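Local coordinates for putative Lipoprotein (Shewanella oneidensis, PDB 3U24) that is of unknown function but binds zinc and calcium ions and, as a DUF885 member of the Peptidase_MA clan, may be related to zinc metallopeptidases, at residues Q248-A251 with Q255-M258; V340-K345 with H414-V419; G367-L372 with K429-N434; M448-G453 with P459-M464; T476-S481 with A494-E499. All coordinates share one frame; numbering follows the deposited sequence. Where two conformers were deposited one is given.

Contact 1 of 5, residues Q248-A251 with Q255-M258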
# COMPACT_ATOMS: atom_id res chain seq x y z
N GLN A 248 -16.72 -8.30 3.38
CA GLN A 248 -15.97 -8.96 4.44
C GLN A 248 -14.50 -8.53 4.30
O GLN A 248 -13.86 -8.17 5.30
CB GLN A 248 -16.12 -10.51 4.45
CG GLN A 248 -17.50 -11.03 4.84
CD GLN A 248 -17.85 -12.53 4.52
OE1 GLN A 248 -17.25 -13.20 3.67
NE2 GLN A 248 -18.89 -13.03 5.19
N LYS A 249 -13.96 -8.53 3.07
CA LYS A 249 -12.55 -8.14 2.88
C LYS A 249 -12.30 -6.68 3.29
O LYS A 249 -11.29 -6.36 3.90
CB LYS A 249 -12.08 -8.36 1.44
CG LYS A 249 -10.57 -8.19 1.22
CD LYS A 249 -10.16 -8.75 -0.16
CE LYS A 249 -8.66 -8.96 -0.37
NZ LYS A 249 -7.89 -7.72 -0.27
N PHE A 250 -13.24 -5.82 2.92
CA PHE A 250 -13.20 -4.42 3.25
C PHE A 250 -13.21 -4.28 4.76
O PHE A 250 -12.37 -3.57 5.27
CB PHE A 250 -14.39 -3.70 2.59
CG PHE A 250 -14.46 -2.22 2.85
CD1 PHE A 250 -13.77 -1.34 2.07
CD2 PHE A 250 -15.29 -1.72 3.85
CE1 PHE A 250 -13.85 0.04 2.30
CE2 PHE A 250 -15.38 -0.35 4.09
CZ PHE A 250 -14.64 0.52 3.33
N ALA A 251 -14.06 -5.00 5.48
CA ALA A 251 -14.04 -4.90 6.96
C ALA A 251 -12.68 -5.34 7.54
O ALA A 251 -12.16 -4.64 8.40
CB ALA A 251 -15.18 -5.67 7.60
N GLN A 255 -10.98 -1.80 8.06
CA GLN A 255 -11.50 -1.63 9.40
C GLN A 255 -12.14 -0.27 9.56
O GLN A 255 -12.01 0.38 10.58
CB GLN A 255 -10.41 -1.88 10.46
CG GLN A 255 -9.86 -3.29 10.48
CD GLN A 255 -8.93 -3.53 11.65
OE1 GLN A 255 -7.69 -3.53 11.48
NE2 GLN A 255 -9.49 -3.76 12.81
N ALA A 256 -12.86 0.13 8.54
CA ALA A 256 -13.62 1.37 8.54
C ALA A 256 -14.82 1.22 9.46
O ALA A 256 -15.30 0.09 9.77
CB ALA A 256 -14.13 1.68 7.13
N GLY A 257 -15.32 2.38 9.83
CA GLY A 257 -16.53 2.53 10.59
C GLY A 257 -17.76 2.65 9.71
O GLY A 257 -18.74 3.23 10.13
N MSE A 258 -17.69 2.12 8.50
CA MSE A 258 -18.87 2.04 7.61
C MSE A 258 -18.68 0.85 6.66
O MSE A 258 -17.58 0.24 6.63
CB MSE A 258 -19.02 3.35 6.84
CG MSE A 258 -17.92 3.59 5.83
SE MSE A 258 -17.96 5.36 4.93
CE MSE A 258 -16.66 6.42 5.97
O HOH W 1 -14.84 -2.78 9.55

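Contact 2 of 5, residues V340-K345 with H414-V419. With ZN (zinc ion), chain F.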
# COMPACT_ATOMS: atom_id res chain seq x y z
N VAL A 340 0.54 21.89 13.52
CA VAL A 340 1.01 20.73 14.28
C VAL A 340 2.45 21.01 14.72
O VAL A 340 3.18 21.62 13.99
CB VAL A 340 0.93 19.43 13.42
CG1 VAL A 340 2.01 19.45 12.36
CG2 VAL A 340 1.03 18.19 14.27
N THR A 341 2.85 20.61 15.91
CA THR A 341 4.23 20.81 16.35
C THR A 341 5.17 19.96 15.49
O THR A 341 4.99 18.75 15.39
CB THR A 341 4.44 20.42 17.83
OG1 THR A 341 3.51 21.13 18.65
CG2 THR A 341 5.91 20.70 18.32
N LEU A 342 6.16 20.59 14.91
CA LEU A 342 7.25 19.90 14.23
C LEU A 342 8.55 20.04 15.03
O LEU A 342 8.78 21.08 15.60
CB LEU A 342 7.45 20.51 12.85
CG LEU A 342 6.25 20.44 11.92
CD1 LEU A 342 6.53 21.29 10.68
CD2 LEU A 342 5.94 18.98 11.60
N ASP A 343 9.41 19.03 15.05
CA ASP A 343 10.70 19.11 15.78
C ASP A 343 11.84 19.50 14.83
O ASP A 343 12.25 18.68 14.01
CB ASP A 343 11.00 17.75 16.43
CG ASP A 343 12.30 17.77 17.24
OD1 ASP A 343 12.24 17.66 18.49
OD2 ASP A 343 13.39 17.89 16.63
N PRO A 344 12.39 20.74 14.95
CA PRO A 344 13.45 21.18 14.00
C PRO A 344 14.73 20.30 13.91
O PRO A 344 15.44 20.37 12.90
CB PRO A 344 13.81 22.60 14.49
CG PRO A 344 12.64 23.04 15.31
CD PRO A 344 12.07 21.79 15.93
N LYS A 345 14.99 19.49 14.94
CA LYS A 345 16.18 18.61 14.98
C LYS A 345 15.90 17.17 14.49
O LYS A 345 16.71 16.27 14.69
CB LYS A 345 16.79 18.61 16.39
CG LYS A 345 17.52 19.91 16.73
CD LYS A 345 18.04 19.91 18.16
CE LYS A 345 19.32 19.09 18.33
NZ LYS A 345 20.54 19.93 18.14
N HIS A 414 2.98 12.05 5.34
CA HIS A 414 3.58 10.78 5.81
C HIS A 414 4.71 10.92 6.75
O HIS A 414 4.75 10.20 7.74
CB HIS A 414 4.03 9.90 4.66
CG HIS A 414 2.91 9.28 3.92
ND1 HIS A 414 1.83 8.76 4.54
CD2 HIS A 414 2.71 9.10 2.57
CE1 HIS A 414 0.99 8.29 3.62
NE2 HIS A 414 1.56 8.45 2.42
N TYR A 415 5.66 11.81 6.50
CA TYR A 415 6.86 11.84 7.37
C TYR A 415 6.47 12.31 8.77
O TYR A 415 6.90 11.71 9.77
CB TYR A 415 7.99 12.71 6.79
CG TYR A 415 9.16 12.91 7.72
CD1 TYR A 415 10.01 11.89 8.01
CD2 TYR A 415 9.42 14.15 8.33
CE1 TYR A 415 11.07 12.05 8.87
CE2 TYR A 415 10.49 14.33 9.18
CZ TYR A 415 11.31 13.25 9.45
OH TYR A 415 12.44 13.37 10.30
N THR A 416 5.64 13.35 8.83
CA THR A 416 5.18 13.85 10.10
C THR A 416 4.43 12.81 10.90
O THR A 416 4.67 12.65 12.10
CB THR A 416 4.31 15.07 9.91
OG1 THR A 416 5.08 16.02 9.16
CG2 THR A 416 3.93 15.71 11.24
N GLN A 417 3.51 12.10 10.24
CA GLN A 417 2.76 11.06 10.90
C GLN A 417 3.68 9.93 11.39
O GLN A 417 3.43 9.36 12.46
CB GLN A 417 1.68 10.51 9.96
CG GLN A 417 0.71 9.52 10.62
CD GLN A 417 1.08 8.03 10.45
OE1 GLN A 417 0.98 7.24 11.40
NE2 GLN A 417 1.44 7.65 9.25
N LEU A 418 4.73 9.61 10.63
CA LEU A 418 5.69 8.58 11.07
C LEU A 418 6.44 9.03 12.32
O LEU A 418 6.62 8.26 13.23
CB LEU A 418 6.70 8.26 9.96
CG LEU A 418 7.96 7.41 10.29
CD1 LEU A 418 7.59 5.96 10.60
CD2 LEU A 418 8.93 7.46 9.10
N VAL A 419 6.92 10.26 12.35
CA VAL A 419 7.57 10.79 13.55
C VAL A 419 6.63 10.71 14.76
O VAL A 419 7.01 10.22 15.82
CB VAL A 419 8.07 12.23 13.37
CG1 VAL A 419 8.57 12.79 14.71
CG2 VAL A 419 9.16 12.27 12.31
ZN ZN F . 0.53 8.23 0.56
O HOH W 2 2.06 7.77 -0.87

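Contact 3 of 5, residues G367-L372 with K429-N434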
# COMPACT_ATOMS: atom_id res chain seq x y z
N GLY A 367 12.24 -0.75 9.12
CA GLY A 367 11.28 -1.65 9.75
C GLY A 367 11.53 -1.79 11.25
O GLY A 367 12.51 -1.31 11.78
N PRO A 368 10.60 -2.46 11.95
CA PRO A 368 10.63 -2.67 13.39
C PRO A 368 11.85 -3.44 13.89
O PRO A 368 12.23 -3.26 15.05
CB PRO A 368 9.38 -3.50 13.65
CG PRO A 368 9.06 -4.16 12.34
CD PRO A 368 9.45 -3.14 11.31
N TYR A 369 12.46 -4.28 13.07
CA TYR A 369 13.66 -4.99 13.52
C TYR A 369 14.97 -4.32 13.08
O TYR A 369 16.05 -4.79 13.42
CB TYR A 369 13.62 -6.45 13.10
CG TYR A 369 12.50 -7.24 13.72
CD1 TYR A 369 12.60 -7.72 15.00
CD2 TYR A 369 11.33 -7.51 13.02
CE1 TYR A 369 11.58 -8.46 15.58
CE2 TYR A 369 10.30 -8.26 13.59
CZ TYR A 369 10.44 -8.73 14.87
OH TYR A 369 9.44 -9.48 15.49
N ASP A 370 14.87 -3.21 12.36
CA ASP A 370 16.04 -2.50 11.89
C ASP A 370 16.28 -1.28 12.78
O ASP A 370 15.69 -0.22 12.58
CB ASP A 370 15.85 -2.10 10.42
CG ASP A 370 17.12 -1.51 9.77
OD1 ASP A 370 18.21 -1.44 10.42
OD2 ASP A 370 17.03 -1.13 8.57
N LYS A 371 17.16 -1.43 13.75
CA LYS A 371 17.46 -0.38 14.73
C LYS A 371 18.46 0.67 14.19
O LYS A 371 18.45 1.84 14.58
CB LYS A 371 18.01 -1.01 16.03
CG LYS A 371 17.09 -2.04 16.72
CD LYS A 371 15.76 -1.44 17.19
CE LYS A 371 14.64 -1.64 16.17
NZ LYS A 371 13.62 -0.56 16.22
N LEU A 372 19.32 0.23 13.27
CA LEU A 372 20.29 1.09 12.61
C LEU A 372 19.59 2.14 11.73
O LEU A 372 19.60 3.33 12.04
CB LEU A 372 21.25 0.27 11.71
CG LEU A 372 22.15 -0.83 12.29
CD1 LEU A 372 22.62 -1.79 11.19
CD2 LEU A 372 23.34 -0.23 13.03
N LYS A 429 1.77 -2.78 16.14
CA LYS A 429 1.39 -1.69 15.24
C LYS A 429 2.37 -1.55 14.11
O LYS A 429 1.96 -1.23 13.00
CB LYS A 429 1.30 -0.34 15.95
CG LYS A 429 0.23 -0.25 17.01
CD LYS A 429 -0.06 1.20 17.38
CE LYS A 429 1.12 1.87 18.06
NZ LYS A 429 0.61 2.86 19.04
N SER A 430 3.65 -1.76 14.37
CA SER A 430 4.65 -1.64 13.32
C SER A 430 4.44 -2.73 12.27
O SER A 430 4.48 -2.45 11.11
CB SER A 430 6.07 -1.70 13.88
OG SER A 430 6.31 -0.55 14.68
N LEU A 431 4.11 -3.95 12.69
CA LEU A 431 3.88 -5.05 11.76
C LEU A 431 2.51 -5.04 11.11
O LEU A 431 2.38 -5.40 9.95
CB LEU A 431 4.07 -6.38 12.49
CG LEU A 431 5.45 -6.66 13.09
CD1 LEU A 431 5.43 -7.92 13.98
CD2 LEU A 431 6.49 -6.79 12.00
N PHE A 432 1.47 -4.67 11.84
CA PHE A 432 0.11 -4.91 11.36
C PHE A 432 -0.75 -3.70 11.41
O PHE A 432 -1.96 -3.83 11.55
CB PHE A 432 -0.58 -6.00 12.16
CG PHE A 432 0.22 -7.23 12.27
CD1 PHE A 432 0.56 -7.92 11.14
CD2 PHE A 432 0.64 -7.68 13.48
CE1 PHE A 432 1.32 -9.06 11.23
CE2 PHE A 432 1.40 -8.82 13.58
CZ PHE A 432 1.77 -9.49 12.45
N GLY A 433 -0.15 -2.54 11.21
CA GLY A 433 -0.86 -1.27 11.30
C GLY A 433 -1.77 -1.03 10.11
O GLY A 433 -1.70 -1.72 9.14
N ASN A 434 -2.61 -0.01 10.21
CA ASN A 434 -3.70 0.19 9.25
C ASN A 434 -3.30 1.12 8.15
O ASN A 434 -3.05 2.27 8.39
CB ASN A 434 -4.92 0.72 10.03
CG ASN A 434 -6.14 0.86 9.20
OD1 ASN A 434 -6.48 1.96 8.77
ND2 ASN A 434 -6.84 -0.24 8.98

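Contact 4 of 5, residues M448-G453 with P459-M464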
# COMPACT_ATOMS: atom_id res chain seq x y z
N MSE A 448 -6.68 19.95 4.36
CA MSE A 448 -6.51 20.80 5.55
C MSE A 448 -5.53 21.93 5.26
O MSE A 448 -5.82 23.06 5.57
CB MSE A 448 -6.03 19.94 6.72
CG MSE A 448 -5.85 20.68 8.02
SE MSE A 448 -4.04 21.40 8.11
CE MSE A 448 -3.04 19.70 8.28
N MSE A 449 -4.37 21.65 4.65
CA MSE A 449 -3.41 22.75 4.33
C MSE A 449 -4.00 23.85 3.44
O MSE A 449 -3.78 25.02 3.70
CB MSE A 449 -2.15 22.23 3.66
CG MSE A 449 -1.32 21.37 4.56
SE MSE A 449 -0.26 22.45 5.81
CE MSE A 449 1.32 22.73 4.61
N LEU A 450 -4.73 23.46 2.40
CA LEU A 450 -5.36 24.43 1.54
C LEU A 450 -6.45 25.18 2.28
O LEU A 450 -6.54 26.41 2.17
CB LEU A 450 -5.96 23.79 0.27
CG LEU A 450 -5.04 23.21 -0.80
CD1 LEU A 450 -5.86 22.82 -2.03
CD2 LEU A 450 -4.02 24.20 -1.22
N GLU A 451 -7.26 24.46 3.05
CA GLU A 451 -8.31 25.13 3.85
C GLU A 451 -7.72 26.16 4.80
O GLU A 451 -8.36 27.20 5.04
CB GLU A 451 -9.16 24.14 4.67
CG GLU A 451 -10.07 23.23 3.84
CD GLU A 451 -10.90 22.27 4.69
OE1 GLU A 451 -10.61 22.11 5.91
OE2 GLU A 451 -11.86 21.68 4.14
N GLU A 452 -6.52 25.89 5.31
CA GLU A 452 -5.86 26.80 6.28
C GLU A 452 -5.10 27.91 5.58
O GLU A 452 -4.43 28.72 6.22
CB GLU A 452 -4.88 26.04 7.20
CG GLU A 452 -5.52 25.13 8.22
CD GLU A 452 -6.58 25.83 9.05
OE1 GLU A 452 -6.25 26.85 9.71
OE2 GLU A 452 -7.76 25.35 9.04
N GLY A 453 -5.16 27.94 4.25
CA GLY A 453 -4.63 29.06 3.52
C GLY A 453 -3.37 28.79 2.73
O GLY A 453 -2.79 29.74 2.23
N PRO A 459 -6.99 30.14 -7.23
CA PRO A 459 -7.90 29.24 -7.93
C PRO A 459 -7.19 28.12 -8.68
O PRO A 459 -7.67 27.00 -8.68
CB PRO A 459 -8.64 30.16 -8.88
CG PRO A 459 -8.61 31.49 -8.20
CD PRO A 459 -7.25 31.55 -7.58
N GLU A 460 -6.04 28.41 -9.28
CA GLU A 460 -5.24 27.39 -10.01
C GLU A 460 -4.87 26.20 -9.10
O GLU A 460 -4.95 25.05 -9.49
CB GLU A 460 -3.95 28.02 -10.60
CG GLU A 460 -4.13 28.95 -11.82
CD GLU A 460 -4.51 30.40 -11.50
OE1 GLU A 460 -4.84 30.73 -10.31
OE2 GLU A 460 -4.48 31.22 -12.44
N MSE A 461 -4.44 26.53 -7.89
CA MSE A 461 -4.03 25.56 -6.90
C MSE A 461 -5.23 24.70 -6.54
O MSE A 461 -5.14 23.48 -6.57
CB MSE A 461 -3.47 26.26 -5.65
CG MSE A 461 -3.23 25.35 -4.43
SE MSE A 461 -1.84 24.03 -4.82
CE MSE A 461 -0.41 25.20 -4.24
N TRP A 462 -6.35 25.32 -6.24
CA TRP A 462 -7.56 24.54 -5.93
C TRP A 462 -8.00 23.64 -7.06
O TRP A 462 -8.38 22.48 -6.84
CB TRP A 462 -8.70 25.44 -5.45
CG TRP A 462 -8.48 25.79 -4.00
CD1 TRP A 462 -7.54 26.65 -3.46
CD2 TRP A 462 -9.17 25.23 -2.85
NE1 TRP A 462 -7.60 26.66 -2.10
CE2 TRP A 462 -8.57 25.83 -1.67
CE3 TRP A 462 -10.20 24.32 -2.68
CZ2 TRP A 462 -8.99 25.53 -0.39
CZ3 TRP A 462 -10.62 24.01 -1.38
CH2 TRP A 462 -10.03 24.61 -0.27
N LEU A 463 -7.93 24.13 -8.28
CA LEU A 463 -8.35 23.35 -9.43
C LEU A 463 -7.50 22.08 -9.53
O LEU A 463 -8.04 20.99 -9.76
CB LEU A 463 -8.25 24.18 -10.71
CG LEU A 463 -8.63 23.52 -12.03
CD1 LEU A 463 -10.06 23.01 -11.97
CD2 LEU A 463 -8.42 24.50 -13.18
N MSE A 464 -6.18 22.25 -9.37
CA MSE A 464 -5.24 21.16 -9.48
C MSE A 464 -5.40 20.19 -8.33
O MSE A 464 -5.37 18.99 -8.54
CB MSE A 464 -3.79 21.67 -9.55
CG MSE A 464 -3.41 22.40 -10.84
SE MSE A 464 -3.69 21.34 -12.54
CE MSE A 464 -3.11 19.64 -12.00
O HOH W 3 -5.70 27.83 0.06

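Contact 5 of 5, residues T476-S481 with A494-E499. With CA (calcium ion), chain T.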
# COMPACT_ATOMS: atom_id res chain seq x y z
N THR A 476 -12.05 4.50 -5.51
CA THR A 476 -13.07 3.82 -4.73
C THR A 476 -14.23 3.40 -5.61
O THR A 476 -14.67 2.26 -5.56
CB THR A 476 -13.57 4.71 -3.55
OG1 THR A 476 -12.52 4.79 -2.61
CG2 THR A 476 -14.80 4.15 -2.84
N ILE A 477 -14.72 4.32 -6.43
CA ILE A 477 -15.78 4.00 -7.40
C ILE A 477 -15.39 2.80 -8.29
O ILE A 477 -16.17 1.86 -8.50
CB ILE A 477 -16.14 5.24 -8.23
CG1 ILE A 477 -16.67 6.31 -7.30
CG2 ILE A 477 -17.18 4.95 -9.31
CD1 ILE A 477 -16.99 7.61 -7.98
N LEU A 478 -14.18 2.84 -8.79
CA LEU A 478 -13.68 1.85 -9.71
C LEU A 478 -13.58 0.49 -9.03
O LEU A 478 -14.10 -0.53 -9.53
CB LEU A 478 -12.31 2.28 -10.22
CG LEU A 478 -11.53 1.26 -11.07
CD1 LEU A 478 -11.93 1.43 -12.51
CD2 LEU A 478 -10.02 1.44 -11.01
N ASP A 479 -12.93 0.47 -7.87
CA ASP A 479 -12.67 -0.81 -7.22
C ASP A 479 -13.99 -1.51 -6.85
O ASP A 479 -14.18 -2.70 -7.13
CB ASP A 479 -11.76 -0.69 -6.01
CG ASP A 479 -11.25 -2.05 -5.52
OD1 ASP A 479 -10.35 -2.64 -6.19
OD2 ASP A 479 -11.73 -2.50 -4.45
N TYR A 480 -14.90 -0.73 -6.30
CA TYR A 480 -16.20 -1.21 -5.87
C TYR A 480 -17.03 -1.63 -7.06
O TYR A 480 -17.60 -2.73 -7.07
CB TYR A 480 -16.92 -0.13 -5.05
CG TYR A 480 -18.24 -0.57 -4.45
CD1 TYR A 480 -18.29 -1.25 -3.24
CD2 TYR A 480 -19.44 -0.34 -5.11
CE1 TYR A 480 -19.52 -1.69 -2.69
CE2 TYR A 480 -20.66 -0.76 -4.58
CZ TYR A 480 -20.70 -1.42 -3.36
OH TYR A 480 -21.93 -1.84 -2.83
N SER A 481 -17.12 -0.77 -8.07
CA SER A 481 -17.98 -1.06 -9.21
C SER A 481 -17.54 -2.30 -9.98
O SER A 481 -18.37 -3.05 -10.43
CB SER A 481 -18.14 0.15 -10.11
OG SER A 481 -18.60 1.26 -9.33
N ALA A 494 -13.40 5.03 -19.10
CA ALA A 494 -14.15 6.28 -19.27
C ALA A 494 -14.29 6.99 -17.91
O ALA A 494 -14.15 8.18 -17.84
CB ALA A 494 -15.53 6.03 -19.95
N LEU A 495 -14.49 6.24 -16.81
CA LEU A 495 -14.43 6.84 -15.47
C LEU A 495 -13.09 7.57 -15.22
O LEU A 495 -13.03 8.75 -14.86
CB LEU A 495 -14.62 5.77 -14.40
CG LEU A 495 -14.63 6.15 -12.90
CD1 LEU A 495 -15.97 6.82 -12.54
CD2 LEU A 495 -14.36 4.90 -12.02
N MSE A 496 -11.99 6.85 -15.42
CA MSE A 496 -10.72 7.39 -15.04
C MSE A 496 -10.36 8.56 -15.96
O MSE A 496 -9.78 9.54 -15.53
CB MSE A 496 -9.62 6.31 -15.03
CG MSE A 496 -9.69 5.18 -13.95
SE MSE A 496 -10.34 5.63 -12.11
CE MSE A 496 -8.82 6.67 -11.48
N MSE A 497 -10.73 8.50 -17.23
CA MSE A 497 -10.30 9.55 -18.17
C MSE A 497 -11.29 10.71 -18.22
O MSE A 497 -10.88 11.85 -18.22
CB MSE A 497 -10.12 8.97 -19.57
CG MSE A 497 -9.00 7.94 -19.68
SE MSE A 497 -8.59 7.45 -21.59
CE MSE A 497 -8.56 9.24 -22.36
N ASP A 498 -12.58 10.41 -18.27
CA ASP A 498 -13.60 11.45 -18.46
C ASP A 498 -14.07 12.10 -17.15
O ASP A 498 -14.42 13.28 -17.15
CB ASP A 498 -14.82 10.88 -19.19
CG ASP A 498 -14.46 10.33 -20.58
OD1 ASP A 498 -13.41 10.69 -21.16
OD2 ASP A 498 -15.26 9.53 -21.09
N GLU A 499 -14.09 11.34 -16.06
CA GLU A 499 -14.56 11.85 -14.76
C GLU A 499 -13.39 12.35 -13.92
O GLU A 499 -13.52 13.35 -13.27
CB GLU A 499 -15.38 10.81 -13.98
CG GLU A 499 -16.60 10.25 -14.72
CD GLU A 499 -17.64 11.31 -15.10
OE1 GLU A 499 -17.94 12.20 -14.28
OE2 GLU A 499 -18.15 11.27 -16.24
CA CA T . -12.95 9.74 -23.22
O HOH W 4 -15.33 9.06 -23.49
O HOH W 5 -14.19 11.43 -23.99
O HOH W 6 -12.91 7.16 -22.94

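Contact 1 of 5, residues Q248-A251 with Q255-M258
Phe250 turns its ring edge, not its face, to the backbone that follows its own helix. The carbonyl oxygen of Met258, a selenomethionine, lies near the ring plane, with its O 3.4 Å from Phe250 CE2, so the slightly positive rim of the aromatic ring meets a partly negative oxygen. The methyl group of Ala256 comes at the same corner of the ring from an oblique direction, its CB 3.9 Å from Phe250 CE2 and about as far from CZ. What brings the ring here is the first torsion of Phe250: CG stands opposite the backbone N (chi1 -179°), which sends the ring past the last turn of the helix toward the loop. An alanine here would remove the ring and is likely to leave the Ala256 methyl and the Met258 carbonyl without their aromatic neighbour, opening a gap behind the loop. The backbone makes the second half of the contact. Gln255, with positive phi, is the first residue to leave helical geometry, and its N gives a weak, bent hydrogen bond to Ala251 O (3.1 Å, 126° at the hydrogen). Gln255 CG passes 3.4 Å from Ala251 O. A water donates to Ala256 O at 2.9 Å and, weakly, to Ala251 O, linking the helix end to the loop. The contact thus forms the C-terminal exit of helix 243-254. Phe250 and Met258 also lean on Leu263 of helix 260-289, Ala256 on Ser526 of helix 523-542, and Gln255 on Leu96 of helix 88-111.

Contact 2 of 5, residues V340-K345 with H414-V419
Val340 opens the approach to Thr416 with one methyl group: its CG1 stands 4.4 Å from Thr416 CG2, a loose apolar touch between buried residues. Thr341 does not meet the helical segment 414-419 itself, but its backbone O is hydrogen-bonded to the hydroxyl of Tyr420 and its OG1 to Glu553. Leu342 makes the closer approach. Its CG lies beside the backbone N (chi1 -60°) and CD1 continues the extended chain, so that the side branch is the one that meets the threonine: Leu342 CD2 is 3.9 Å from Thr416 CG2 and equally far from Thr416 OG1. The side chains lie nearly perpendicular, with one leucine methyl against both branches of the threonine. In Thr416, CG2 stands anti to the backbone N, and OG1 is hydrogen-bonded to Ala410 O. Leu342 also packs against Ile331 and Val334 of helix 319-337.

The helix touched here belongs to a zinc site. His408 and His414, six residues apart, bind the ion together with Glu439, and Glu409 follows the first histidine; this HExxxxH spacing resembles the HExxH signature of zinc peptidases and is consistent with membership of the Peptidase_MA clan. His414 NE2 lies 2.1 Å from the zinc ion, and a water completes part of the shell at the same distance, near the plane of the imidazole ring.

Farther along, Asp343 bends back on its own loop, OD2 accepting a weak hydrogen bond of 2.8 Å from Lys345 N. This end of the loop is poorly ordered.

Contact 3 of 5, residues G367-L372 with K429-N434
Pro368 lays its ring against the turn of helix 427-432 that carries Ser430 and Leu431. Two of the ring carbons do the touching: Pro368 CB lies 3.8 Å from Ser430 CB, while Pro368 CG meets Leu431 CD2 at 3.7 Å. The proline and leucine side chains run at a slant to one another. In Leu431, CG sits beside the backbone N (chi1 -61°) and CD1 carries on the extended chain (chi2 171°), leaving CD2, the side branch, turned to the proline. Ser430 takes the same first torsion, but it shows the proline its CB; its OG is hydrogen-bonded back to Ser426 O within the helix.

The proline occupies the second position of a type I beta turn, Gly367 to Asp370, closed by a hydrogen bond of 3.1 Å from Asp370 N to Gly367 O. The turn belongs to the connection between strands 362-364 and 376-379, antiparallel neighbours in the small three-stranded sheet, and so joins that sheet's loop to the helical body.

Tyr369, next in the turn, brings its ring obliquely to the same methyl, with Tyr369 CE2 4.4 Å from Leu431 CD2. Its hydroxyl is hydrogen-bonded to Trp37 NE1 of helix 25-39. Leu431 also leans on Trp37, and its CB lies over the centre of one face of the Phe432 ring.

Contact 4 of 5, residues M448-G453 with P459-M464
Leu450 meets the indole of Trp462 from above, a CH-pi contact in which its CD1 methyl stands 4.1 Å from the centroid of the five-membered ring and only 10° off the ring normal. The two side chains run alongside one another in opposite senses, and farther back Leu450 CB comes to Trp462 CZ2 at 3.6 Å. Plain apolar packing continues on the other branch: Leu450 CD2 rests 3.5 Å from CG of Met461, a selenomethionine. The first torsion of Met461, with CG opposite the backbone N (chi1 169°), puts that CG against the leucine; the chain bends twice beyond it.

Polar contacts run through one water. It lies at the indole edge, in the ring plane, accepts from Trp462 NE1 at 3.1 Å and donates to Leu450 O at 2.7 Å. Leu450 O also accepts from Gly453 N at 2.9 Å, part of the Schellman motif that ends helix 435-451. Glu451 adds its CG near the six-membered ring, while its carboxylate is held by Tyr532 and Arg535.

A leucine in place of Trp462 would probably leave the water without its NE1 donor and open a gap over the Leu450 methyl. The contact therefore joins helices 435-451 and 459-485 across their short connection by two means: dispersion over the indole face, and a water at its edge that satisfies both the N-H and a carbonyl at the helix end.

Contact 5 of 5, residues T476-S481 with A494-E499
In Leu495 the side chain leaves with CG opposite the backbone N (chi1 -179°), which brings both methyls to helix 459-485. Ile477 answers with CG2, the branch that likewise stands opposite its backbone N, and the two side chains meet at an oblique angle: Ile477 CG2 lies 3.9 Å from Leu495 CD2 and as close to CD1, so it faces the leucine fork. Leu478 gives its CB, 3.8 Å from Leu495 CD2. Met496, a selenomethionine whose chain curls back, brings its SE to 4.3 Å from that same Leu478 CB. The leucine is thus received by two successive residues of the opposing helix, with the selenium alongside.

The segments 476-481 and 494-499 run antiparallel, at 160° between their directions, and their axes come no closer than 10.7 Å. They form a helical hairpin closed by the short link between helices 459-485 and 489-499. Ser481 turns its hydroxyl inward to its own helix, OG donating to Ile477 O at 2.6 Å, while Ser481 N reaches that carbonyl from the opposite face of its plane.

On the far side of helix 489-499, Asp498 holds a calcium ion through OD1 at 2.3 Å, with three waters also bound to the metal. Glu499 is paired with Lys271 and Lys299.

The touch between the two segments is therefore carried by aliphatic groups and selenium without a hydrogen bond across it, whereas Asp498, with its hydrated calcium ion, is turned away from helix 459-485 and Glu499 finds its lysines outside the pair.

Contacts 2 and 5 are buried, contacts 1 and 4 partly so, and contact 3 lies at the surface. Contacts 4 and 5 share helix 459-485, one near its start and one near its end, while contacts 2 and 3 use the successive helices 414-423 and 427-432 against loops flanking the small sheet. Contact 1 touches contact 3 directly, Gln255 CB lying 4.2 Å from Asn434 ND2. Apolar groups meet in all five, but water bridges appear in contacts 1 and 4, both beside a helix C-terminus. Only contacts 2 and 5 contain a metal ligand within their segments, in each case on a side of the helix away from the apolar touch.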